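Local atomic coordinates of alpha-14 giardin (PDB entry 3CHK), a protein that probably serves as a calcium-regulated structural element of the annexin family, linking the phospholipid bilayer to the underlying axoneme of Giardia lamblia. Residues Leu32-Arg37 with Ile307-Glu312; Ser68-Ser73 with Gly301-Ala306; Lys142-Lys147 with Gly227-Ala232. One frame throughout, in Å; residues are numbered along the deposited sequence.

Interaction 1: Leu32-Arg37 with Ile307-Glu312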
loop_
_atom_site.group_PDB
_atom_site.type_symbol
_atom_site.label_atom_id
_atom_site.label_comp_id
_atom_site.label_asym_id
_atom_site.label_seq_id
_atom_site.Cartn_x
_atom_site.Cartn_y
_atom_site.Cartn_z
ATOM N N LEU A 32 1.383 17.607 14.313
ATOM C CA LEU A 32 0.298 16.878 13.627
ATOM C C LEU A 32 0.711 15.437 13.363
ATOM O O LEU A 32 -0.097 14.517 13.438
ATOM C CB LEU A 32 -0.102 17.555 12.310
ATOM C CG LEU A 32 -0.671 18.999 12.399
ATOM C CD1 LEU A 32 -0.900 19.627 11.029
ATOM C CD2 LEU A 32 -1.984 19.005 13.201
ATOM N N ILE A 33 1.984 15.272 13.012
ATOM C CA ILE A 33 2.554 13.950 12.747
ATOM C C ILE A 33 2.844 13.219 14.046
ATOM O O ILE A 33 2.583 12.020 14.181
ATOM C CB ILE A 33 3.846 14.111 11.894
ATOM C CG1 ILE A 33 3.561 14.896 10.600
ATOM C CG2 ILE A 33 4.495 12.741 11.621
ATOM C CD1 ILE A 33 2.545 14.301 9.609
ATOM N N GLU A 34 3.359 13.936 15.043
ATOM C CA GLU A 34 3.524 13.336 16.362
ATOM C C GLU A 34 2.210 12.790 16.925
ATOM O O GLU A 34 2.174 11.665 17.432
ATOM C CB GLU A 34 4.127 14.330 17.339
ATOM C CG GLU A 34 5.570 14.682 17.024
ATOM C CD GLU A 34 6.580 13.581 17.406
ATOM O OE1 GLU A 34 7.784 13.887 17.333
ATOM O OE2 GLU A 34 6.195 12.429 17.755
ATOM N N ILE A 35 1.142 13.568 16.810
ATOM C CA ILE A 35 -0.173 13.111 17.284
ATOM C C ILE A 35 -0.599 11.824 16.551
ATOM O O ILE A 35 -1.028 10.843 17.178
ATOM C CB ILE A 35 -1.240 14.245 17.187
ATOM C CG1 ILE A 35 -0.869 15.370 18.174
ATOM C CG2 ILE A 35 -2.670 13.696 17.418
ATOM C CD1 ILE A 35 -1.602 16.646 17.929
ATOM N N ALA A 36 -0.465 11.846 15.225
ATOM C CA ALA A 36 -0.904 10.726 14.381
ATOM C C ALA A 36 -0.180 9.421 14.747
ATOM O O ALA A 36 -0.797 8.334 14.763
ATOM C CB ALA A 36 -0.707 11.071 12.908
ATOM N N ARG A 37 1.118 9.512 15.038
ATOM C CA ARG A 37 1.909 8.313 15.309
ATOM C C ARG A 37 1.859 7.879 16.778
ATOM O O ARG A 37 2.176 6.734 17.092
ATOM C CB ARG A 37 3.360 8.479 14.812
ATOM C CG ARG A 37 4.210 9.442 15.614
ATOM C CD ARG A 37 5.473 9.848 14.818
ATOM N NE ARG A 37 6.506 8.820 14.806
ATOM C CZ ARG A 37 7.503 8.751 15.694
ATOM N NH1 ARG A 37 7.595 9.630 16.697
ATOM N NH2 ARG A 37 8.410 7.801 15.590
ATOM N N ILE A 307 7.663 12.642 6.445
ATOM C CA ILE A 307 7.839 11.275 5.875
ATOM C C ILE A 307 8.865 10.473 6.685
ATOM O O ILE A 307 8.611 9.304 7.071
ATOM C CB ILE A 307 8.179 11.342 4.361
ATOM C CG1 ILE A 307 7.033 11.958 3.533
ATOM C CG2 ILE A 307 8.539 9.920 3.808
ATOM C CD1 ILE A 307 5.661 11.217 3.672
ATOM N N LYS A 308 10.006 11.100 7.010
ATOM C CA LYS A 308 11.015 10.455 7.864
ATOM C C LYS A 308 10.489 10.048 9.247
ATOM O O LYS A 308 10.785 8.963 9.727
ATOM C CB LYS A 308 12.248 11.345 8.047
ATOM C CG LYS A 308 13.065 11.445 6.794
ATOM C CD LYS A 308 14.378 12.134 7.092
ATOM C CE LYS A 308 14.187 13.619 7.263
ATOM N NZ LYS A 308 15.530 14.253 7.105
ATOM N N LEU A 309 9.689 10.925 9.860
ATOM C CA LEU A 309 9.197 10.708 11.211
ATOM C C LEU A 309 8.107 9.624 11.244
ATOM O O LEU A 309 8.117 8.792 12.151
ATOM C CB LEU A 309 8.652 12.014 11.791
ATOM C CG LEU A 309 8.105 11.976 13.225
ATOM C CD1 LEU A 309 9.129 11.503 14.275
ATOM C CD2 LEU A 309 7.569 13.382 13.577
ATOM N N LEU A 310 7.204 9.632 10.261
ATOM C CA LEU A 310 6.156 8.601 10.210
ATOM C C LEU A 310 6.778 7.210 10.070
ATOM O O LEU A 310 6.317 6.254 10.677
ATOM C CB LEU A 310 5.210 8.858 9.066
ATOM C CG LEU A 310 4.239 10.000 9.327
ATOM C CD1 LEU A 310 3.592 10.470 8.015
ATOM C CD2 LEU A 310 3.166 9.544 10.402
ATOM N N TRP A 311 7.843 7.110 9.275
ATOM C CA TRP A 311 8.490 5.808 9.102
ATOM C C TRP A 311 9.446 5.415 10.237
ATOM O O TRP A 311 9.922 4.268 10.312
ATOM C CB TRP A 311 9.165 5.740 7.727
ATOM C CG TRP A 311 8.188 5.548 6.610
ATOM C CD1 TRP A 311 7.838 6.442 5.639
ATOM C CD2 TRP A 311 7.416 4.363 6.364
ATOM N NE1 TRP A 311 6.891 5.879 4.794
ATOM C CE2 TRP A 311 6.626 4.602 5.230
ATOM C CE3 TRP A 311 7.302 3.129 7.025
ATOM C CZ2 TRP A 311 5.736 3.627 4.710
ATOM C CZ3 TRP A 311 6.444 2.169 6.502
ATOM C CH2 TRP A 311 5.664 2.431 5.363
ATOM N N GLU A 312 9.760 6.356 11.131
ATOM C CA GLU A 312 10.609 6.027 12.247
ATOM C C GLU A 312 9.770 5.230 13.232
ATOM O O GLU A 312 8.721 5.699 13.655
ATOM C CB GLU A 312 11.179 7.300 12.904
ATOM C CG GLU A 312 12.217 7.020 13.998
ATOM C CD GLU A 312 13.495 6.366 13.483
ATOM O OE1 GLU A 312 13.779 6.411 12.264
ATOM O OE2 GLU A 312 14.214 5.777 14.310
HETATM O O HOH W 1 6.061 6.270 13.479
#
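Arg37 lays its long side chain across Leu309 and reaches the carbonyl of Glu312, just past the end of helix 301-311, a clear case of an arginine fastening two helices by its flank and its tip at once. Its CB starts toward helix 301-311, with CG held between the backbone N and the carbonyl carbon (chi1 71°). Further out, CD lies 3.7 Å from CG of Leu309, and a bend at chi3 then turns the guanidinium over that leucine. NE donates to a water 2.9 Å away, which in turn donates to the backbone oxygens of Leu310 and Glu312. NH1 stands 3.4 Å from CD1 of Leu309, the methyl lying over one guanidinium face toward its rim, and also makes a weak salt-bridging bond to Glu34 OE2 at 3.3 Å. Arg37 NH2 ends the side chain with a hydrogen bond to Glu312 O of 2.9 Å and 163°, the oxygen lying in the guanidinium plane while NH2 stands well above the plane of the carbonyl. These bonds fix the rotation of the group. The Glu312 carboxylate itself turns to Lys280 in a salt bridge. Deeper in, Ile33 CG2 wedges between the two leucines, 3.7 Å from Leu309 CD2 and 3.6 Å from Leu310 CG. The local helix axes run nearly parallel, 18° apart, joining an N-terminal helix to the fourth repeat of the all-helical annexin fold. Helix 69-78 covers this apolar layer, with Phe71 and Leu78 touching Ile33 and Leu74 touching Leu310, while helix 262-272 takes up Trp311.

Interaction 2: Ser68-Ser73 with Gly301-Ala306. With CA (calcium ion), chain F.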
loop_
_atom_site.group_PDB
_atom_site.type_symbol
_atom_site.label_atom_id
_atom_site.label_comp_id
_atom_site.label_asym_id
_atom_site.label_seq_id
_atom_site.Cartn_x
_atom_site.Cartn_y
_atom_site.Cartn_z
ATOM N N SER A 68 -0.797 23.342 3.223
ATOM C CA SER A 68 -0.686 23.351 1.772
ATOM C C SER A 68 0.121 22.166 1.226
ATOM O O SER A 68 0.846 21.481 1.976
ATOM C CB SER A 68 -0.101 24.677 1.252
ATOM O OG SER A 68 1.246 24.832 1.663
ATOM N N LYS A 69 -0.079 21.952 -0.072
ATOM C CA LYS A 69 0.727 21.098 -0.953
ATOM C C LYS A 69 0.858 19.687 -0.395
ATOM O O LYS A 69 -0.099 19.156 0.168
ATOM C CB LYS A 69 2.102 21.730 -1.237
ATOM C CG LYS A 69 2.009 23.129 -1.889
ATOM C CD LYS A 69 3.313 23.871 -1.716
ATOM C CE LYS A 69 3.495 24.955 -2.766
ATOM N NZ LYS A 69 4.851 25.550 -2.609
ATOM N N ASP A 70 2.044 19.102 -0.523
ATOM C CA ASP A 70 2.235 17.690 -0.120
ATOM C C ASP A 70 1.938 17.373 1.349
ATOM O O ASP A 70 1.364 16.323 1.650
ATOM C CB ASP A 70 3.626 17.198 -0.526
ATOM C CG ASP A 70 3.833 17.197 -2.046
ATOM O OD1 ASP A 70 2.871 17.075 -2.830
ATOM O OD2 ASP A 70 4.989 17.295 -2.462
ATOM N N PHE A 71 2.314 18.268 2.251
ATOM C CA PHE A 71 2.093 18.075 3.683
ATOM C C PHE A 71 0.590 18.036 3.975
ATOM O O PHE A 71 0.126 17.178 4.721
ATOM C CB PHE A 71 2.799 19.169 4.485
ATOM C CG PHE A 71 2.797 18.947 5.967
ATOM C CD1 PHE A 71 3.569 17.944 6.550
ATOM C CD2 PHE A 71 1.998 19.735 6.797
ATOM C CE1 PHE A 71 3.577 17.754 7.933
ATOM C CE2 PHE A 71 1.972 19.535 8.174
ATOM C CZ PHE A 71 2.765 18.555 8.766
ATOM N N GLU A 72 -0.173 18.951 3.376
ATOM C CA GLU A 72 -1.649 18.864 3.452
ATOM C C GLU A 72 -2.215 17.504 3.014
ATOM O O GLU A 72 -2.995 16.882 3.740
ATOM C CB GLU A 72 -2.314 19.963 2.631
ATOM C CG GLU A 72 -3.852 19.933 2.705
ATOM C CD GLU A 72 -4.498 21.061 1.922
ATOM O OE1 GLU A 72 -4.036 22.214 2.057
ATOM O OE2 GLU A 72 -5.484 20.818 1.198
ATOM N N SER A 73 -1.820 17.049 1.830
ATOM C CA SER A 73 -2.335 15.804 1.254
ATOM C C SER A 73 -2.045 14.638 2.212
ATOM O O SER A 73 -2.929 13.841 2.487
ATOM C CB SER A 73 -1.687 15.532 -0.107
ATOM O OG SER A 73 -1.844 16.630 -0.991
ATOM N N GLY A 301 11.955 20.284 3.486
ATOM C CA GLY A 301 11.161 20.972 4.488
ATOM C C GLY A 301 10.353 20.109 5.435
ATOM O O GLY A 301 10.789 19.027 5.887
ATOM N N VAL A 302 9.169 20.628 5.777
ATOM C CA VAL A 302 8.312 19.940 6.722
ATOM C C VAL A 302 7.791 18.639 6.107
ATOM O O VAL A 302 7.608 17.671 6.849
ATOM C CB VAL A 302 7.154 20.835 7.254
ATOM C CG1 VAL A 302 6.094 21.035 6.211
ATOM C CG2 VAL A 302 6.591 20.250 8.546
ATOM N N TYR A 303 7.543 18.629 4.793
ATOM C CA TYR A 303 7.067 17.385 4.125
ATOM C C TYR A 303 8.080 16.256 4.269
ATOM O O TYR A 303 7.719 15.143 4.713
ATOM C CB TYR A 303 6.647 17.616 2.671
ATOM C CG TYR A 303 6.169 16.375 1.934
ATOM C CD1 TYR A 303 5.019 15.706 2.339
ATOM C CD2 TYR A 303 6.834 15.912 0.809
ATOM C CE1 TYR A 303 4.567 14.567 1.668
ATOM C CE2 TYR A 303 6.378 14.778 0.104
ATOM C CZ TYR A 303 5.241 14.120 0.543
ATOM O OH TYR A 303 4.788 13.012 -0.132
ATOM N N GLY A 304 9.347 16.510 3.942
ATOM C CA GLY A 304 10.376 15.487 4.167
ATOM C C GLY A 304 10.541 15.029 5.600
ATOM O O GLY A 304 10.684 13.843 5.876
ATOM N N ASP A 305 10.503 15.969 6.545
ATOM C CA ASP A 305 10.617 15.668 7.940
ATOM C C ASP A 305 9.439 14.763 8.367
ATOM O O ASP A 305 9.633 13.851 9.162
ATOM C CB ASP A 305 10.594 16.970 8.742
ATOM C CG ASP A 305 11.854 17.822 8.542
ATOM O OD1 ASP A 305 12.822 17.358 7.898
ATOM O OD2 ASP A 305 11.845 18.982 9.029
ATOM N N ALA A 306 8.268 15.026 7.807
ATOM C CA ALA A 306 7.042 14.270 8.101
ATOM C C ALA A 306 7.202 12.813 7.669
ATOM O O ALA A 306 6.914 11.884 8.437
ATOM C CB ALA A 306 5.843 14.907 7.394
HETATM CA CA CA F . -4.753 24.476 1.852
HETATM O O HOH W 2 -6.275 23.420 0.888
HETATM O O HOH W 3 -6.694 25.953 0.931
HETATM O O HOH W 4 -3.302 24.735 -0.016
HETATM O O HOH W 5 -3.800 26.828 2.375
#
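Glu72 OE1 binds a calcium ion at 2.4 Å on the side of helix 69-78 turned from helix 301-311, while the preceding Asp70 and Phe71 pack against Tyr303, Val302 and Ala306. Four waters and the carbonyl oxygens of Lys64 and Leu67 complete the ion's shell. The carboxylate's other oxygen, OE2, receives a bond from one of those waters, which steadies its rotation. Carbonyls from the end of helix 59-66 and the loop after it, joined by a nearby glutamate, are consistent with a type III annexin calcium site, and this one sits on the outer flank of a helix whose inner flank meets the fourth annexin repeat. There, Asp70 CB stands almost exactly above the middle of the Tyr303 ring, 3.4 Å from its centroid and 5° off the normal, a close CH-pi contact. The aspartate's OD2 has a weak bond to Ser262, and Tyr303 OH is bonded to Asn266, so helix 262-272 takes the polar ends of both. Phe71, its CG anti to the backbone N (chi1 -172°), brings its ring against Val302 and Ala306, one turn apart on helix 301-311. Val302 CG1 lies over one face, displaced toward the rim and 3.9 Å from Phe71 CG. The Ala306 methyl instead meets the ring edge, its CB 3.7 Å from Phe71 CE1. The directions of the short helix axes differ by 39°, with a closest approach of 8.7 Å.

Interaction 3: Lys142-Lys147 with Gly227-Ala232. With CA (calcium ion), chain E.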
loop_
_atom_site.group_PDB
_atom_site.type_symbol
_atom_site.label_atom_id
_atom_site.label_comp_id
_atom_site.label_asym_id
_atom_site.label_seq_id
_atom_site.Cartn_x
_atom_site.Cartn_y
_atom_site.Cartn_z
ATOM N N LYS A 142 -7.696 -8.332 -18.976
ATOM C CA LYS A 142 -6.770 -8.743 -20.049
ATOM C C LYS A 142 -5.302 -8.725 -19.572
ATOM O O LYS A 142 -4.638 -9.759 -19.608
ATOM C CB LYS A 142 -6.942 -7.853 -21.293
ATOM C CG LYS A 142 -5.826 -7.969 -22.354
ATOM C CD LYS A 142 -5.607 -6.656 -23.150
ATOM C CE LYS A 142 -4.416 -6.768 -24.121
ATOM N NZ LYS A 142 -4.114 -5.483 -24.868
ATOM N N TYR A 143 -4.812 -7.559 -19.136
ATOM C CA TYR A 143 -3.434 -7.413 -18.655
ATOM C C TYR A 143 -3.224 -8.229 -17.389
ATOM O O TYR A 143 -4.141 -8.439 -16.583
ATOM C CB TYR A 143 -3.055 -5.939 -18.401
ATOM C CG TYR A 143 -3.330 -5.081 -19.600
ATOM C CD1 TYR A 143 -4.349 -4.130 -19.569
ATOM C CD2 TYR A 143 -2.622 -5.267 -20.796
ATOM C CE1 TYR A 143 -4.636 -3.363 -20.675
ATOM C CE2 TYR A 143 -2.898 -4.482 -21.920
ATOM C CZ TYR A 143 -3.916 -3.541 -21.847
ATOM O OH TYR A 143 -4.238 -2.756 -22.925
ATOM N N MET A 144 -2.000 -8.699 -17.206
ATOM C CA MET A 144 -1.758 -9.530 -16.056
ATOM C C MET A 144 -1.904 -8.769 -14.726
ATOM O O MET A 144 -2.397 -9.355 -13.769
ATOM C CB MET A 144 -0.411 -10.265 -16.140
ATOM C CG MET A 144 -0.394 -11.385 -17.202
ATOM S SD MET A 144 -1.416 -12.755 -16.796
ATOM C CE MET A 144 -0.530 -13.521 -15.411
ATOM N N TRP A 145 -1.455 -7.504 -14.669
ATOM C CA TRP A 145 -1.658 -6.700 -13.426
ATOM C C TRP A 145 -3.162 -6.582 -13.115
ATOM O O TRP A 145 -3.551 -6.616 -11.937
ATOM C CB TRP A 145 -1.018 -5.304 -13.512
ATOM C CG TRP A 145 -1.626 -4.384 -14.577
ATOM C CD1 TRP A 145 -1.168 -4.183 -15.847
ATOM C CD2 TRP A 145 -2.802 -3.559 -14.439
ATOM N NE1 TRP A 145 -1.990 -3.294 -16.519
ATOM C CE2 TRP A 145 -2.990 -2.889 -15.667
ATOM C CE3 TRP A 145 -3.701 -3.319 -13.386
ATOM C CZ2 TRP A 145 -4.062 -1.993 -15.883
ATOM C CZ3 TRP A 145 -4.774 -2.422 -13.601
ATOM C CH2 TRP A 145 -4.931 -1.777 -14.841
ATOM N N ALA A 146 -3.976 -6.470 -14.183
ATOM C CA ALA A 146 -5.430 -6.349 -14.049
ATOM C C ALA A 146 -6.044 -7.640 -13.552
ATOM O O ALA A 146 -6.804 -7.622 -12.587
ATOM C CB ALA A 146 -6.071 -5.871 -15.366
ATOM N N LYS A 147 -5.695 -8.773 -14.183
ATOM C CA LYS A 147 -6.128 -10.072 -13.689
ATOM C C LYS A 147 -5.772 -10.248 -12.224
ATOM O O LYS A 147 -6.553 -10.796 -11.467
ATOM C CB LYS A 147 -5.479 -11.219 -14.487
ATOM C CG LYS A 147 -5.897 -11.252 -15.980
ATOM C CD LYS A 147 -5.445 -12.576 -16.643
ATOM C CE LYS A 147 -5.895 -12.613 -18.129
ATOM N NZ LYS A 147 -7.300 -13.045 -18.216
ATOM N N GLY A 227 7.047 -3.744 -17.039
ATOM C CA GLY A 227 6.188 -2.570 -16.784
ATOM C C GLY A 227 5.315 -2.741 -15.562
ATOM O O GLY A 227 5.772 -3.263 -14.545
ATOM N N LEU A 228 4.053 -2.313 -15.653
ATOM C CA LEU A 228 3.146 -2.405 -14.507
ATOM C C LEU A 228 2.918 -3.855 -14.037
ATOM O O LEU A 228 2.808 -4.092 -12.833
ATOM C CB LEU A 228 1.809 -1.690 -14.780
ATOM C CG LEU A 228 0.859 -1.597 -13.568
ATOM C CD1 LEU A 228 1.476 -0.886 -12.349
ATOM C CD2 LEU A 228 -0.445 -0.873 -14.028
ATOM N N ASP A 229 2.885 -4.805 -14.973
ATOM C CA ASP A 229 2.807 -6.232 -14.615
ATOM C C ASP A 229 3.939 -6.568 -13.634
ATOM O O ASP A 229 3.694 -7.203 -12.603
ATOM C CB ASP A 229 2.955 -7.149 -15.850
ATOM C CG ASP A 229 1.720 -7.193 -16.754
ATOM O OD1 ASP A 229 0.619 -6.673 -16.396
ATOM O OD2 ASP A 229 1.864 -7.792 -17.870
ATOM N N GLU A 230 5.164 -6.181 -13.975
ATOM C CA GLU A 230 6.329 -6.530 -13.148
ATOM C C GLU A 230 6.237 -5.876 -11.767
ATOM O O GLU A 230 6.459 -6.535 -10.743
ATOM C CB GLU A 230 7.639 -6.154 -13.851
ATOM C CG GLU A 230 8.860 -6.593 -13.059
ATOM C CD GLU A 230 10.159 -6.190 -13.703
ATOM O OE1 GLU A 230 10.265 -6.317 -14.942
ATOM O OE2 GLU A 230 11.053 -5.742 -12.957
ATOM N N TYR A 231 5.870 -4.596 -11.733
ATOM C CA TYR A 231 5.672 -3.929 -10.452
ATOM C C TYR A 231 4.604 -4.642 -9.602
ATOM O O TYR A 231 4.805 -4.879 -8.383
ATOM C CB TYR A 231 5.298 -2.440 -10.672
ATOM C CG TYR A 231 4.989 -1.760 -9.367
ATOM C CD1 TYR A 231 6.014 -1.260 -8.555
ATOM C CD2 TYR A 231 3.655 -1.634 -8.918
ATOM C CE1 TYR A 231 5.732 -0.636 -7.307
ATOM C CE2 TYR A 231 3.345 -1.018 -7.680
ATOM C CZ TYR A 231 4.386 -0.517 -6.874
ATOM O OH TYR A 231 4.143 0.116 -5.656
ATOM N N ALA A 232 3.491 -5.001 -10.249
ATOM C CA ALA A 232 2.367 -5.591 -9.533
ATOM C C ALA A 232 2.768 -6.935 -8.918
ATOM O O ALA A 232 2.495 -7.206 -7.746
ATOM C CB ALA A 232 1.176 -5.771 -10.449
HETATM CA CA CA E . 11.193 -7.708 -16.626
HETATM O O HOH W 6 -0.168 -8.299 -19.290
HETATM O O HOH W 7 12.927 -7.069 -16.073
HETATM O O HOH W 8 13.559 -8.781 -17.671
HETATM O O HOH W 9 10.928 -9.116 -18.762
#
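Trp145 carries the dense part of this contact between helices 144-154 and 227-241 of the annexin fold, its indole covered on one face by Leu228 and met at one edge by Asp229. CD2 of Leu228 sits 3.5 Å from the centroid of the five-membered ring, 7° off its normal, so the CH-pi contact is squarely over the face. The neighbouring Ala146 covers part of the opposite face. Trp145 CG lies between its backbone N and carbonyl carbon (chi1 64°), which turns the ring toward Leu228. Trp145 CB is 3.8 Å from Ala232 CB. Asp229 OD1 comes 3.1 Å from Trp145 CD1, close to the ring plane, and accepts Trp145 N in a hydrogen bond of 2.8 Å and 150°, approached from above the carboxylate plane. OD2 works through water: one molecule donates to it and accepts Met144 N at 2.8 Å. The buried Met144 side chain bends away to helix 186-195. The other side is much looser. Tyr143, exposed at the N-cap position, brings little more than its CB near Asp229, and Lys142 lays its CD over the tyrosine ring. On the far flank of helix 227-241, Glu230 OE1 binds a calcium ion at 2.4 Å, with the carbonyls of Glu222 and Phe225 as co-ligands. A carboxylate that takes one amide directly and a second through water implies that the start of helix 144-154 would tend to favour the ionised aspartate, which in return accepts the Trp145 N-H, while the water takes that of Met144, both in the helix's first turn.

In the fold
Interactions 1 and 2 are neighbours, their centres 11 Å apart, and share helix 301-311: its first half meets helix 69-78 and its second half helix 31-38. They touch directly, Ile33 packing on Phe71 and Ala306. Both join the N-terminal part of the chain to the fourth annexin repeat, consistent with the annexin fold, in which first and last repeats associate. Interaction 3 falls in sequence between both partners of each, joining helices 144-154 and 227-241; its centre lies about 32 Å from that of interaction 1 and about 31 Å from that of interaction 2. Interactions 2 and 3 each include a calcium-binding glutamate, on a flank turned from the partner helix, so helix packing and metal sites adjoin in two separate regions.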